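Local coordinates for protein leucyl-tRNA synthetase (Giardia intestinalis, PDB 3PZ6) that probably attaches leucine to tRNA(Leu) at the expense of ATP, and whose CP1 editing domain, the part present here, is associated with deacylation of mischarged tRNA, at residues A[17-22]-A[164-169]; A[225-230]-A[235-240]; A[277-282]-A[292-297]. The protein carries 2 engineered substitutions. All blocks are in the same frame, centred on the assembly; numbering follows the deposited sequence.

Contact 1. Residues A[17-22]-A[164-169]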
loop_
_atom_site.group_PDB
_atom_site.type_symbol
_atom_site.label_atom_id
_atom_site.label_comp_id
_atom_site.label_asym_id
_atom_site.label_seq_id
_atom_site.Cartn_x
_atom_site.Cartn_y
_atom_site.Cartn_z
ATOM N N GLU A 17 -5.073 -6.086 1.248
ATOM C CA GLU A 17 -5.673 -7.067 2.146
ATOM C C GLU A 17 -4.764 -7.374 3.326
ATOM O O GLU A 17 -3.639 -7.848 3.152
ATOM C CB GLU A 17 -6.028 -8.358 1.401
ATOM C CG GLU A 17 -6.988 -9.265 2.174
ATOM C CD GLU A 17 -7.197 -10.634 1.530
ATOM O OE1 GLU A 17 -7.374 -11.618 2.286
ATOM O OE2 GLU A 17 -7.193 -10.733 0.281
ATOM N N LEU A 18 -5.262 -7.098 4.524
ATOM C CA LEU A 18 -4.573 -7.495 5.734
ATOM C C LEU A 18 -4.613 -9.013 5.816
ATOM O O LEU A 18 -5.677 -9.608 5.957
ATOM C CB LEU A 18 -5.223 -6.861 6.962
ATOM C CG LEU A 18 -4.498 -7.023 8.301
ATOM C CD1 LEU A 18 -3.161 -6.298 8.302
ATOM C CD2 LEU A 18 -5.375 -6.506 9.422
ATOM N N ILE A 19 -3.441 -9.622 5.693
ATOM C CA ILE A 19 -3.301 -11.072 5.651
ATOM C C ILE A 19 -3.815 -11.725 6.929
ATOM O O ILE A 19 -3.458 -11.324 8.030
ATOM C CB ILE A 19 -1.836 -11.481 5.380
ATOM C CG1 ILE A 19 -1.386 -10.921 4.027
ATOM C CG2 ILE A 19 -1.673 -12.995 5.428
ATOM C CD1 ILE A 19 0.083 -11.083 3.744
ATOM N N ASN A 20 -4.676 -12.721 6.765
ATOM C CA ASN A 20 -5.175 -13.491 7.890
ATOM C C ASN A 20 -4.371 -14.776 8.009
ATOM O O ASN A 20 -4.534 -15.706 7.213
ATOM C CB ASN A 20 -6.669 -13.780 7.727
ATOM C CG ASN A 20 -7.359 -14.085 9.044
ATOM O OD1 ASN A 20 -6.823 -14.788 9.901
ATOM N ND2 ASN A 20 -8.569 -13.560 9.205
ATOM N N TYR A 21 -3.490 -14.810 9.004
ATOM C CA TYR A 21 -2.597 -15.941 9.201
ATOM C C TYR A 21 -3.295 -17.135 9.840
ATOM O O TYR A 21 -2.792 -18.258 9.770
ATOM C CB TYR A 21 -1.365 -15.517 9.996
ATOM C CG TYR A 21 -0.447 -14.610 9.203
ATOM C CD1 TYR A 21 0.513 -15.143 8.347
ATOM C CD2 TYR A 21 -0.554 -13.223 9.292
ATOM C CE1 TYR A 21 1.351 -14.325 7.609
ATOM C CE2 TYR A 21 0.282 -12.393 8.556
ATOM C CZ TYR A 21 1.232 -12.956 7.718
ATOM O OH TYR A 21 2.068 -12.159 6.980
ATOM N N THR A 22 -4.448 -16.887 10.458
ATOM C CA THR A 22 -5.278 -17.955 10.999
ATOM C C THR A 22 -5.873 -18.769 9.856
ATOM O O THR A 22 -5.705 -19.991 9.810
ATOM C CB THR A 22 -6.393 -17.404 11.917
ATOM O OG1 THR A 22 -5.811 -16.899 13.126
ATOM C CG2 THR A 22 -7.402 -18.489 12.269
ATOM N N TYR A 164 5.276 -9.363 -5.220
ATOM C CA TYR A 164 5.580 -9.684 -3.831
ATOM C C TYR A 164 4.380 -10.353 -3.161
ATOM O O TYR A 164 3.258 -9.860 -3.257
ATOM C CB TYR A 164 6.002 -8.426 -3.070
ATOM C CG TYR A 164 7.356 -7.887 -3.484
ATOM C CD1 TYR A 164 8.497 -8.690 -3.419
ATOM C CD2 TYR A 164 7.498 -6.573 -3.929
ATOM C CE1 TYR A 164 9.746 -8.201 -3.790
ATOM C CE2 TYR A 164 8.742 -6.072 -4.298
ATOM C CZ TYR A 164 9.864 -6.892 -4.232
ATOM O OH TYR A 164 11.109 -6.406 -4.597
ATOM N N GLU A 165 4.618 -11.482 -2.503
ATOM C CA GLU A 165 3.532 -12.268 -1.907
ATOM C C GLU A 165 2.918 -11.568 -0.689
ATOM O O GLU A 165 1.753 -11.806 -0.338
ATOM C CB GLU A 165 3.990 -13.700 -1.591
ATOM C CG GLU A 165 5.074 -13.867 -0.514
ATOM C CD GLU A 165 6.484 -13.381 -0.915
ATOM O OE1 GLU A 165 7.434 -13.647 -0.144
ATOM O OE2 GLU A 165 6.658 -12.730 -1.974
ATOM N N GLN A 166 3.708 -10.699 -0.060
ATOM C CA GLN A 166 3.226 -9.790 0.972
ATOM C C GLN A 166 4.151 -8.588 1.070
ATOM O O GLN A 166 5.281 -8.638 0.614
ATOM C CB GLN A 166 3.122 -10.488 2.332
ATOM C CG GLN A 166 4.451 -10.815 3.017
ATOM C CD GLN A 166 4.983 -12.165 2.603
ATOM O OE1 GLN A 166 4.250 -13.156 2.600
ATOM N NE2 GLN A 166 6.258 -12.215 2.241
ATOM N N ILE A 167 3.658 -7.509 1.666
ATOM C CA ILE A 167 4.487 -6.339 1.964
ATOM C C ILE A 167 4.151 -5.810 3.353
ATOM O O ILE A 167 3.151 -6.205 3.936
ATOM C CB ILE A 167 4.346 -5.219 0.896
ATOM C CG1 ILE A 167 2.881 -4.814 0.707
ATOM C CG2 ILE A 167 4.986 -5.648 -0.427
ATOM C CD1 ILE A 167 2.666 -3.697 -0.319
ATOM N N PHE A 168 4.982 -4.916 3.874
ATOM C CA PHE A 168 4.781 -4.378 5.208
ATOM C C PHE A 168 4.222 -2.955 5.219
ATOM O O PHE A 168 4.535 -2.141 4.359
ATOM C CB PHE A 168 6.086 -4.436 5.999
ATOM C CG PHE A 168 6.463 -5.815 6.433
ATOM C CD1 PHE A 168 6.144 -6.261 7.710
ATOM C CD2 PHE A 168 7.134 -6.676 5.570
ATOM C CE1 PHE A 168 6.492 -7.545 8.122
ATOM C CE2 PHE A 168 7.474 -7.963 5.973
ATOM C CZ PHE A 168 7.159 -8.397 7.250
ATOM N N VAL A 169 3.389 -2.673 6.211
ATOM C CA VAL A 169 2.880 -1.336 6.448
ATOM C C VAL A 169 3.965 -0.554 7.180
ATOM O O VAL A 169 4.383 -0.943 8.265
ATOM C CB VAL A 169 1.609 -1.378 7.336
ATOM C CG1 VAL A 169 1.148 0.030 7.680
ATOM C CG2 VAL A 169 0.499 -2.168 6.667
#
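Ile-19 reaches across to Gln-166 with the very end of its longer branch: CD1 lies 3.4 Å from CB of Gln-166, and the two side chains pass each other at a slant. CG1 stands anti to the carbonyl carbon (chi1 -61°), and with chi2 near 172° the ethyl arm is fully stretched, so that its last carbon bridges a gap where the two CA atoms are 8.1 Å apart. The shorter branch, CG2, works in a different direction. It sits 3.6 Å above the ring plane of Tyr-21, toward the rim, so one isoleucine serves both segments. Gln-166 gives only its aliphatic base to this contact. Its chain bends at chi2, and the amide meets Glu-165 OE1 through NE2 in a weak hydrogen bond, with Tyr-223 OH as a further weak partner. No hydrogen bond joins the two segments. Just beyond Ile-19, Asn-20 caps the short helix 21-25 through a weak bond from Thr-22 N to its OD1. Strand 156-158 lies between strands 10-18 and 167-171 in the mixed sheet, antiparallel to both. Ile-19 also packs on Thr-156 and Arg-158, while Tyr-21 OH hydrogen-bonds Thr-156 OG1. Helix 61-71 packs on Leu-18. The contact thus joins the residue just after strand 10-18 to the residue just before strand 167-171.

Contact 2. Residues A[225-230]-A[235-240]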
loop_
_atom_site.group_PDB
_atom_site.type_symbol
_atom_site.label_atom_id
_atom_site.label_comp_id
_atom_site.label_asym_id
_atom_site.label_seq_id
_atom_site.Cartn_x
_atom_site.Cartn_y
_atom_site.Cartn_z
ATOM N N PRO A 225 13.101 -1.879 -4.903
ATOM C CA PRO A 225 12.358 -1.213 -5.976
ATOM C C PRO A 225 12.359 -2.045 -7.252
ATOM O O PRO A 225 13.315 -2.774 -7.513
ATOM C CB PRO A 225 13.145 0.073 -6.190
ATOM C CG PRO A 225 13.753 0.356 -4.865
ATOM C CD PRO A 225 14.103 -0.986 -4.290
ATOM N N LEU A 226 11.287 -1.946 -8.026
ATOM C CA LEU A 226 11.130 -2.760 -9.225
ATOM C C LEU A 226 11.185 -1.938 -10.513
ATOM O O LEU A 226 10.609 -0.852 -10.566
ATOM C CB LEU A 226 9.804 -3.522 -9.151
ATOM C CG LEU A 226 9.750 -4.940 -8.562
ATOM C CD1 LEU A 226 10.965 -5.334 -7.727
ATOM C CD2 LEU A 226 8.460 -5.124 -7.778
ATOM N N PRO A 227 11.862 -2.460 -11.561
ATOM C CA PRO A 227 11.940 -1.833 -12.888
ATOM C C PRO A 227 10.624 -1.924 -13.677
ATOM O O PRO A 227 10.546 -2.634 -14.690
ATOM C CB PRO A 227 13.024 -2.654 -13.583
ATOM C CG PRO A 227 12.956 -3.978 -12.931
ATOM C CD PRO A 227 12.681 -3.684 -11.499
ATOM N N ILE A 228 9.600 -1.209 -13.220
ATOM C CA ILE A 228 8.258 -1.348 -13.797
ATOM C C ILE A 228 8.072 -0.487 -15.044
ATOM O O ILE A 228 7.368 -0.870 -15.978
ATOM C CB ILE A 228 7.124 -1.074 -12.763
ATOM C CG1 ILE A 228 7.279 0.302 -12.112
ATOM C CG2 ILE A 228 7.126 -2.140 -11.689
ATOM C CD1 ILE A 228 5.985 0.867 -11.556
ATOM N N ILE A 229 8.725 0.663 -15.060
ATOM C CA ILE A 229 8.572 1.613 -16.143
ATOM C C ILE A 229 9.940 2.073 -16.628
ATOM O O ILE A 229 10.794 2.454 -15.823
ATOM C CB ILE A 229 7.706 2.830 -15.697
ATOM C CG1 ILE A 229 6.259 2.379 -15.444
ATOM C CG2 ILE A 229 7.749 3.947 -16.745
ATOM C CD1 ILE A 229 5.396 3.367 -14.678
ATOM N N GLU A 230 10.144 2.008 -17.941
ATOM C CA GLU A 230 11.330 2.565 -18.562
ATOM C C GLU A 230 11.020 3.924 -19.168
ATOM O O GLU A 230 10.159 4.059 -20.039
ATOM C CB GLU A 230 11.890 1.633 -19.644
ATOM C CG GLU A 230 13.120 2.212 -20.355
ATOM C CD GLU A 230 13.647 1.341 -21.480
ATOM O OE1 GLU A 230 13.160 0.200 -21.661
ATOM O OE2 GLU A 230 14.569 1.799 -22.193
ATOM N N GLY A 235 15.955 5.470 -17.955
ATOM C CA GLY A 235 16.012 4.031 -17.696
ATOM C C GLY A 235 14.887 3.499 -16.823
ATOM O O GLY A 235 13.801 4.089 -16.774
ATOM N N THR A 236 15.142 2.392 -16.120
ATOM C CA THR A 236 14.077 1.729 -15.364
ATOM C C THR A 236 13.828 2.157 -13.921
ATOM O O THR A 236 12.670 2.257 -13.519
ATOM C CB THR A 236 14.098 0.184 -15.453
ATOM O OG1 THR A 236 15.447 -0.314 -15.484
ATOM C CG2 THR A 236 13.315 -0.276 -16.682
ATOM N N LEU A 237 14.852 2.396 -13.121
ATOM C CA LEU A 237 14.567 2.840 -11.741
ATOM C C LEU A 237 14.740 4.349 -11.636
ATOM O O LEU A 237 15.594 4.840 -10.894
ATOM C CB LEU A 237 15.429 2.108 -10.703
ATOM C CG LEU A 237 15.339 0.590 -10.505
ATOM C CD1 LEU A 237 16.163 0.211 -9.283
ATOM C CD2 LEU A 237 13.929 0.074 -10.330
ATOM N N SER A 238 13.918 5.078 -12.382
ATOM C CA SER A 238 14.131 6.510 -12.599
ATOM C C SER A 238 14.212 7.351 -11.343
ATOM O O SER A 238 15.122 8.163 -11.211
ATOM C CB SER A 238 13.081 7.069 -13.545
ATOM O OG SER A 238 13.365 6.603 -14.850
ATOM N N ALA A 239 13.277 7.148 -10.421
ATOM C CA ALA A 239 13.284 7.872 -9.160
ATOM C C ALA A 239 14.570 7.576 -8.393
ATOM O O ALA A 239 15.161 8.476 -7.801
ATOM C CB ALA A 239 12.052 7.529 -8.322
ATOM N N VAL A 240 15.009 6.319 -8.441
ATOM C CA VAL A 240 16.260 5.892 -7.820
ATOM C C VAL A 240 17.462 6.557 -8.507
ATOM O O VAL A 240 18.233 7.250 -7.849
ATOM C CB VAL A 240 16.391 4.338 -7.814
ATOM C CG1 VAL A 240 17.664 3.893 -7.123
ATOM C CG2 VAL A 240 15.186 3.708 -7.145
#
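The backbones come closest at Glu-230 and Thr-236, whose CA atoms are 4.3 Å apart, and a pair of CA-H...O contacts joins them there, from Glu-230 CA to Gly-235 O and from Thr-236 CA to Ile-229 O, each with an angle of 149° at the hydrogen. Further back, Pro-227 is the centre of an inverse gamma turn, closed by Ile-228 N on Leu-226 O at 2.9 Å. Thr-236 rests against this bend: its CB is 3.6 Å from Pro-227 CB, and its methyl CG2 meets Glu-230 CB at 3.8 Å. Glu-230 itself runs out extended, CG anti to the backbone N (chi1 178°), and meets the threonine with its CB. Leu-237 lies alongside Pro-227, both pointing the same way, and CD2 does the touching. That methyl lies over the peptide between Leu-226 and Pro-227, and is 4.1 Å from Pro-227 CD and 4.2 Å from Pro-225 CB. In the first turn of helix 238-245, Val-240 CG2 also reaches Pro-225 CB. No conventional hydrogen bond crosses between the segments. Ile-228 and Glu-230 make their backbone bonds to Lys-275 and Ile-273 instead, so the run leading into the helix meets this chain through CA-H...O pairs at 235-236 and apolar contacts from Leu-237 and Val-240, while the regular pairing of strand 229-230 is directed to strand 273-274.

Contact 3. Residues A[277-282]-A[292-297]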
loop_
_atom_site.group_PDB
_atom_site.type_symbol
_atom_site.label_atom_id
_atom_site.label_comp_id
_atom_site.label_asym_id
_atom_site.label_seq_id
_atom_site.Cartn_x
_atom_site.Cartn_y
_atom_site.Cartn_z
ATOM N N GLY A 277 4.380 -6.454 -15.413
ATOM C CA GLY A 277 2.938 -6.542 -15.277
ATOM C C GLY A 277 2.286 -7.065 -16.541
ATOM O O GLY A 277 2.978 -7.404 -17.497
ATOM N N PRO A 278 0.943 -7.131 -16.553
ATOM C CA PRO A 278 0.204 -7.728 -17.674
ATOM C C PRO A 278 0.227 -6.880 -18.942
ATOM O O PRO A 278 -0.074 -7.383 -20.017
ATOM C CB PRO A 278 -1.227 -7.840 -17.133
ATOM C CG PRO A 278 -1.078 -7.733 -15.633
ATOM C CD PRO A 278 0.036 -6.757 -15.455
ATOM N N PHE A 279 0.587 -5.612 -18.815
ATOM C CA PHE A 279 0.651 -4.728 -19.969
ATOM C C PHE A 279 2.084 -4.395 -20.361
ATOM O O PHE A 279 2.352 -3.315 -20.887
ATOM C CB PHE A 279 -0.163 -3.453 -19.712
ATOM C CG PHE A 279 -1.610 -3.721 -19.392
ATOM C CD1 PHE A 279 -2.433 -4.369 -20.312
ATOM C CD2 PHE A 279 -2.145 -3.339 -18.174
ATOM C CE1 PHE A 279 -3.763 -4.631 -20.021
ATOM C CE2 PHE A 279 -3.481 -3.593 -17.878
ATOM C CZ PHE A 279 -4.291 -4.241 -18.808
ATOM N N ALA A 280 3.001 -5.327 -20.110
ATOM C CA ALA A 280 4.410 -5.122 -20.442
ATOM C C ALA A 280 4.571 -4.915 -21.940
ATOM O O ALA A 280 4.076 -5.707 -22.730
ATOM C CB ALA A 280 5.254 -6.297 -19.968
ATOM N N GLY A 281 5.263 -3.848 -22.319
ATOM C CA GLY A 281 5.478 -3.520 -23.729
ATOM C C GLY A 281 4.623 -2.349 -24.170
ATOM O O GLY A 281 4.949 -1.659 -25.134
ATOM N N GLN A 282 3.524 -2.127 -23.454
ATOM C CA GLN A 282 2.624 -1.008 -23.715
ATOM C C GLN A 282 3.144 0.239 -23.010
ATOM O O GLN A 282 3.909 0.128 -22.058
ATOM C CB GLN A 282 1.206 -1.354 -23.257
ATOM C CG GLN A 282 0.752 -2.726 -23.751
ATOM C CD GLN A 282 -0.718 -3.021 -23.538
ATOM O OE1 GLN A 282 -1.171 -4.133 -23.814
ATOM N NE2 GLN A 282 -1.475 -2.035 -23.062
ATOM N N ARG A 292 -6.604 0.461 -14.528
ATOM C CA ARG A 292 -7.787 0.808 -13.745
ATOM C C ARG A 292 -8.857 -0.279 -13.870
ATOM O O ARG A 292 -9.310 -0.826 -12.866
ATOM C CB ARG A 292 -8.344 2.166 -14.190
ATOM C CG ARG A 292 -9.449 2.704 -13.291
ATOM C CD ARG A 292 -10.308 3.751 -13.990
ATOM N NE ARG A 292 -11.562 3.980 -13.268
ATOM C CZ ARG A 292 -12.654 3.217 -13.375
ATOM N NH1 ARG A 292 -12.673 2.157 -14.182
ATOM N NH2 ARG A 292 -13.739 3.517 -12.668
ATOM N N ASP A 293 -9.224 -0.607 -15.107
ATOM C CA ASP A 293 -10.278 -1.588 -15.389
ATOM C C ASP A 293 -9.964 -2.990 -14.873
ATOM O O ASP A 293 -10.856 -3.688 -14.387
ATOM C CB ASP A 293 -10.579 -1.640 -16.894
ATOM C CG ASP A 293 -11.023 -0.288 -17.462
ATOM O OD1 ASP A 293 -11.353 0.637 -16.683
ATOM O OD2 ASP A 293 -11.047 -0.158 -18.705
ATOM N N LEU A 294 -8.701 -3.402 -14.983
ATOM C CA LEU A 294 -8.270 -4.710 -14.487
ATOM C C LEU A 294 -8.430 -4.786 -12.969
ATOM O O LEU A 294 -8.880 -5.803 -12.436
ATOM C CB LEU A 294 -6.826 -5.005 -14.907
ATOM C CG LEU A 294 -6.146 -6.315 -14.472
ATOM C CD1 LEU A 294 -6.861 -7.565 -14.988
ATOM C CD2 LEU A 294 -4.678 -6.333 -14.897
ATOM N N LEU A 295 -8.081 -3.695 -12.286
ATOM C CA LEU A 295 -8.203 -3.605 -10.833
ATOM C C LEU A 295 -9.653 -3.769 -10.385
ATOM O O LEU A 295 -9.921 -4.376 -9.346
ATOM C CB LEU A 295 -7.623 -2.279 -10.311
ATOM C CG LEU A 295 -6.096 -2.135 -10.199
ATOM C CD1 LEU A 295 -5.683 -0.678 -10.271
ATOM C CD2 LEU A 295 -5.558 -2.778 -8.928
ATOM N N VAL A 296 -10.578 -3.236 -11.185
ATOM C CA VAL A 296 -12.011 -3.308 -10.890
ATOM C C VAL A 296 -12.560 -4.716 -11.144
ATOM O O VAL A 296 -13.406 -5.192 -10.390
ATOM C CB VAL A 296 -12.830 -2.233 -11.675
ATOM C CG1 VAL A 296 -14.258 -2.161 -11.162
ATOM C CG2 VAL A 296 -12.180 -0.850 -11.557
ATOM N N GLN A 297 -12.067 -5.375 -12.194
ATOM C CA GLN A 297 -12.471 -6.743 -12.535
ATOM C C GLN A 297 -11.963 -7.740 -11.510
ATOM O O GLN A 297 -12.628 -8.735 -11.206
ATOM C CB GLN A 297 -11.939 -7.144 -13.907
ATOM C CG GLN A 297 -12.786 -6.697 -15.081
ATOM C CD GLN A 297 -12.215 -7.176 -16.399
ATOM O OE1 GLN A 297 -12.049 -8.380 -16.614
ATOM N NE2 GLN A 297 -11.897 -6.233 -17.291
#
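Leu-294 pushes one methyl, CD2, into the angle between Pro-278 and Phe-279, and that single carbon makes both of the close contacts. Pro-278 CG is 3.9 Å from it, the proline ring and the leucine crossing at a slant, and Phe-279 CE2 is 4.2 Å away. The phenyl ring receives the methyl obliquely. CB of the leucine already points at the loop, and with CG anti to the backbone N (chi1 179°) the branched end extends further that way, across a gap where the nearest CA atoms, those of Pro-278 and Leu-294, are still 9.5 Å apart. The loop is two overlapping beta turns, a type I turn from Gly-277 to Ala-280 followed by a type II turn from Phe-279 to Gln-282, the latter closed by Gln-282 N on Phe-279 O at 3.1 Å. Gly-281 takes the third place of the type II turn, where its positive phi of 106° is usual. This double turn leads from strand 273-274 of the CP1 domain into helix 284-297, and its first turn lies against the side of that helix. Phe-279 also packs on Cys-287, Ser-290 and Cys-291, so the ring lies against the helix side formed by these three and Leu-294. Elsewhere on the helix, Leu-295 packs on Ile-14 of strand 10-18 and Cys-301 of strand 301-305. Arg-292 lies on Ile-12 and Val-303, and its NH1 forms a salt bridge to Asp-293 OD1 at 3.2 Å, with the carboxylate oxygen in the plane at the edge of the guanidinium.

Along the chain the three contacts follow in series: contact 1 closes before contact 2 opens, and contact 3 comes last. Contact 1 lies beside the ends of strands 10-18 and 167-171 of the mixed sheet. Its centre is 24 Å from that of contact 2, yet the two touch where Tyr-164 OH meets Leu-226 CD1. Contacts 1 and 3 do not touch, their centres 22 Å and nearest atoms about 11 Å apart. Contacts 2 and 3, centres 18 Å apart, are related through the small sheet: 229-230 is one strand, and 277-282 follows the other, 273-274, hydrogen-bonding to Met-274. Helix 284-297, through Arg-292 and Leu-295, returns contact 3 to strand 10-18, tying both sheets into one compact CP1 domain.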